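Local coordinates for tRNA (cytosine(72)-C(5))-methyltransferase (Pyrococcus horikoshii, PDB 5ZVE), which transfers a methyl group from S-adenosyl-L-methionine to the C5 position of cytosine 72 in several tRNAs, at residues L272-T277 / L318-C323. Numbering follows the deposited sequence.
Sequences LDAPCT and LVYSTC. With SAH (S-adenosyl-L-homocysteine), chain C.
The ring of Y320 is met at its edge, close to its plane, by L272, whose CD2 sits 3.7 Å from Y320 CD1, while A274 CB approaches Y320 CE1 obliquely, 3.9 Å away. L272 and Y320 stand side by side on one face of the sheet, CG anti to the backbone N in each (chi1 179° and 178°), which sends both side chains the same way, and helix 291-310 covers L272 through F304 and I305. The phenol oxygen of Y320 is bonded beyond the pair, to the carbonyl of E329.

The second flat group, the carboxylate of D273, lies on the other face and divides its two oxygens between different tasks. S321 OG donates to D273 OD1 over 2.8 Å, arriving from above the carboxylate plane, 36° out of it. D273 OD2 accepts a hydrogen bond from the amino N of S-adenosylhomocysteine, 2.7 Å away, and also forms a salt bridge with K211. An alanine at D273 would probably leave the ligand's amino group and K211 without the carboxylate they share and S321 OG without its acceptor.

Between the two sets of side chains the backbones pair in parallel: L272 N donates to V319 O (2.7 Å), S321 N to L272 O, and A274 N to S321 O. Past the paired residues the chains still meet, with C276 SG 3.5 Å from C323 SG, the predicted nucleophile.

The example illustrates how a Rossmann-like class I methyltransferase builds its site at the carboxyl ends of adjacent parallel strands: 267-273 delivers a cofactor-binding aspartate and then the Pro-Cys motif of the RsmB/NOP family, and 316-322 leads into the Thr-Cys motif that carries the probable catalytic cysteine.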
loop_
_atom_site.group_PDB
_atom_site.type_symbol
_atom_site.label_atom_id
_atom_site.label_comp_id
_atom_site.label_asym_id
_atom_site.label_seq_id
_atom_site.Cartn_x
_atom_site.Cartn_y
_atom_site.Cartn_z
ATOM N N LEU A 272 -9.375 5.761 10.324
ATOM C CA LEU A 272 -8.017 5.907 10.817
ATOM C C LEU A 272 -7.123 4.875 10.139
ATOM O O LEU A 272 -6.921 3.769 10.643
ATOM C CB LEU A 272 -7.969 5.769 12.344
ATOM C CG LEU A 272 -6.602 5.866 13.027
ATOM C CD1 LEU A 272 -5.828 7.085 12.549
ATOM C CD2 LEU A 272 -6.772 5.908 14.539
ATOM N N ASP A 273 -6.614 5.244 8.972
ATOM C CA ASP A 273 -5.656 4.414 8.261
ATOM C C ASP A 273 -4.285 4.844 8.754
ATOM O O ASP A 273 -3.621 5.678 8.145
ATOM C CB ASP A 273 -5.806 4.585 6.750
ATOM C CG ASP A 273 -4.897 3.669 5.963
ATOM O OD1 ASP A 273 -4.682 2.519 6.401
ATOM O OD2 ASP A 273 -4.402 4.102 4.901
ATOM N N ALA A 274 -3.859 4.246 9.858
ATOM C CA ALA A 274 -2.841 4.847 10.709
ATOM C C ALA A 274 -1.424 4.629 10.198
ATOM O O ALA A 274 -1.126 3.593 9.600
ATOM C CB ALA A 274 -2.974 4.305 12.124
ATOM N N PRO A 275 -0.545 5.620 10.427
ATOM C CA PRO A 275 0.891 5.409 10.233
ATOM C C PRO A 275 1.333 4.187 11.024
ATOM O O PRO A 275 0.920 4.027 12.171
ATOM C CB PRO A 275 1.520 6.700 10.774
ATOM C CG PRO A 275 0.456 7.324 11.628
ATOM C CD PRO A 275 -0.837 6.953 10.974
ATOM N N CYS A 276 2.135 3.326 10.415
ATOM C CA CYS A 276 2.473 2.056 11.036
ATOM C C CYS A 276 3.837 1.588 10.575
ATOM O O CYS A 276 4.441 2.199 9.697
ATOM C CB CYS A 276 1.408 0.998 10.722
ATOM S SG CYS A 276 1.262 0.545 8.975
ATOM N N THR A 277 4.320 0.505 11.173
ATOM C CA THR A 277 5.631 -0.046 10.840
ATOM C C THR A 277 5.679 -0.615 9.414
ATOM O O THR A 277 6.759 -0.908 8.894
ATOM C CB THR A 277 6.036 -1.138 11.854
ATOM O OG1 THR A 277 4.959 -2.068 12.015
ATOM C CG2 THR A 277 6.342 -0.513 13.209
ATOM N N LEU A 318 -15.882 3.974 13.997
ATOM C CA LEU A 318 -14.471 4.130 13.668
ATOM C C LEU A 318 -13.972 2.920 12.898
ATOM O O LEU A 318 -14.197 1.777 13.300
ATOM C CB LEU A 318 -13.635 4.330 14.936
ATOM C CG LEU A 318 -12.112 4.234 14.778
ATOM C CD1 LEU A 318 -11.558 5.420 14.011
ATOM C CD2 LEU A 318 -11.436 4.112 16.137
ATOM N N VAL A 319 -13.314 3.173 11.775
ATOM C CA VAL A 319 -12.603 2.112 11.085
ATOM C C VAL A 319 -11.109 2.356 11.224
ATOM O O VAL A 319 -10.589 3.395 10.809
ATOM C CB VAL A 319 -13.001 2.006 9.595
ATOM C CG1 VAL A 319 -11.951 1.227 8.823
ATOM C CG2 VAL A 319 -14.360 1.339 9.461
ATOM N N TYR A 320 -10.435 1.388 11.832
ATOM C CA TYR A 320 -8.998 1.429 12.035
ATOM C C TYR A 320 -8.319 0.424 11.118
ATOM O O TYR A 320 -8.702 -0.745 11.079
ATOM C CB TYR A 320 -8.678 1.140 13.503
ATOM C CG TYR A 320 -7.215 1.088 13.872
ATOM C CD1 TYR A 320 -6.510 2.249 14.179
ATOM C CD2 TYR A 320 -6.549 -0.129 13.975
ATOM C CE1 TYR A 320 -5.172 2.201 14.548
ATOM C CE2 TYR A 320 -5.213 -0.186 14.340
ATOM C CZ TYR A 320 -4.529 0.984 14.630
ATOM O OH TYR A 320 -3.199 0.931 14.994
ATOM N N SER A 321 -7.328 0.879 10.360
ATOM C CA SER A 321 -6.593 -0.025 9.487
ATOM C C SER A 321 -5.095 0.254 9.497
ATOM O O SER A 321 -4.658 1.394 9.662
ATOM C CB SER A 321 -7.133 0.051 8.050
ATOM O OG SER A 321 -6.928 1.329 7.473
ATOM N N THR A 322 -4.313 -0.804 9.322
ATOM C CA THR A 322 -2.873 -0.681 9.135
ATOM C C THR A 322 -2.399 -1.623 8.038
ATOM O O THR A 322 -3.075 -2.600 7.713
ATOM C CB THR A 322 -2.083 -1.004 10.424
ATOM O OG1 THR A 322 -2.085 -2.423 10.635
ATOM C CG2 THR A 322 -2.684 -0.310 11.646
ATOM N N CYS A 323 -1.236 -1.320 7.469
ATOM C CA CYS A 323 -0.562 -2.246 6.566
ATOM C C CYS A 323 0.599 -2.915 7.292
ATOM O O CYS A 323 1.703 -3.014 6.763
ATOM C CB CYS A 323 -0.073 -1.523 5.304
ATOM S SG CYS A 323 1.135 -0.197 5.588
HETATM N N SAH C . -4.743 6.667 4.173
HETATM C CA SAH C . -3.793 7.050 3.135
HETATM C CB SAH C . -2.365 6.656 3.515
HETATM C CG SAH C . -1.986 6.838 4.987
HETATM S SD SAH C . -0.193 6.738 5.206
HETATM C C SAH C . -4.165 6.503 1.754
HETATM O O SAH C . -5.015 5.623 1.618
HETATM O OXT SAH C . -3.625 6.932 0.734
HETATM C "C5'" SAH C . -0.227 7.513 6.847
HETATM C "C4'" SAH C . -0.248 9.040 6.821
HETATM O "O4'" SAH C . -0.298 9.542 8.141
HETATM C "C3'" SAH C . 0.975 9.679 6.175
HETATM O "O3'" SAH C . 0.572 10.378 5.021
HETATM C "C2'" SAH C . 1.496 10.684 7.186
HETATM O "O2'" SAH C . 1.709 11.930 6.571
HETATM C "C1'" SAH C . 0.353 10.795 8.174
HETATM N N9 SAH C . 0.770 11.160 9.546
HETATM C C8 SAH C . 1.836 10.691 10.271
HETATM N N7 SAH C . 1.829 11.294 11.485
HETATM C C5 SAH C . 0.776 12.139 11.544
HETATM C C6 SAH C . 0.304 12.994 12.534
HETATM N N6 SAH C . 0.926 13.091 13.707
HETATM N N1 SAH C . -0.825 13.747 12.293
HETATM C C2 SAH C . -1.478 13.652 11.079
HETATM N N3 SAH C . -1.003 12.805 10.100
HETATM C C4 SAH C . 0.105 12.061 10.332
#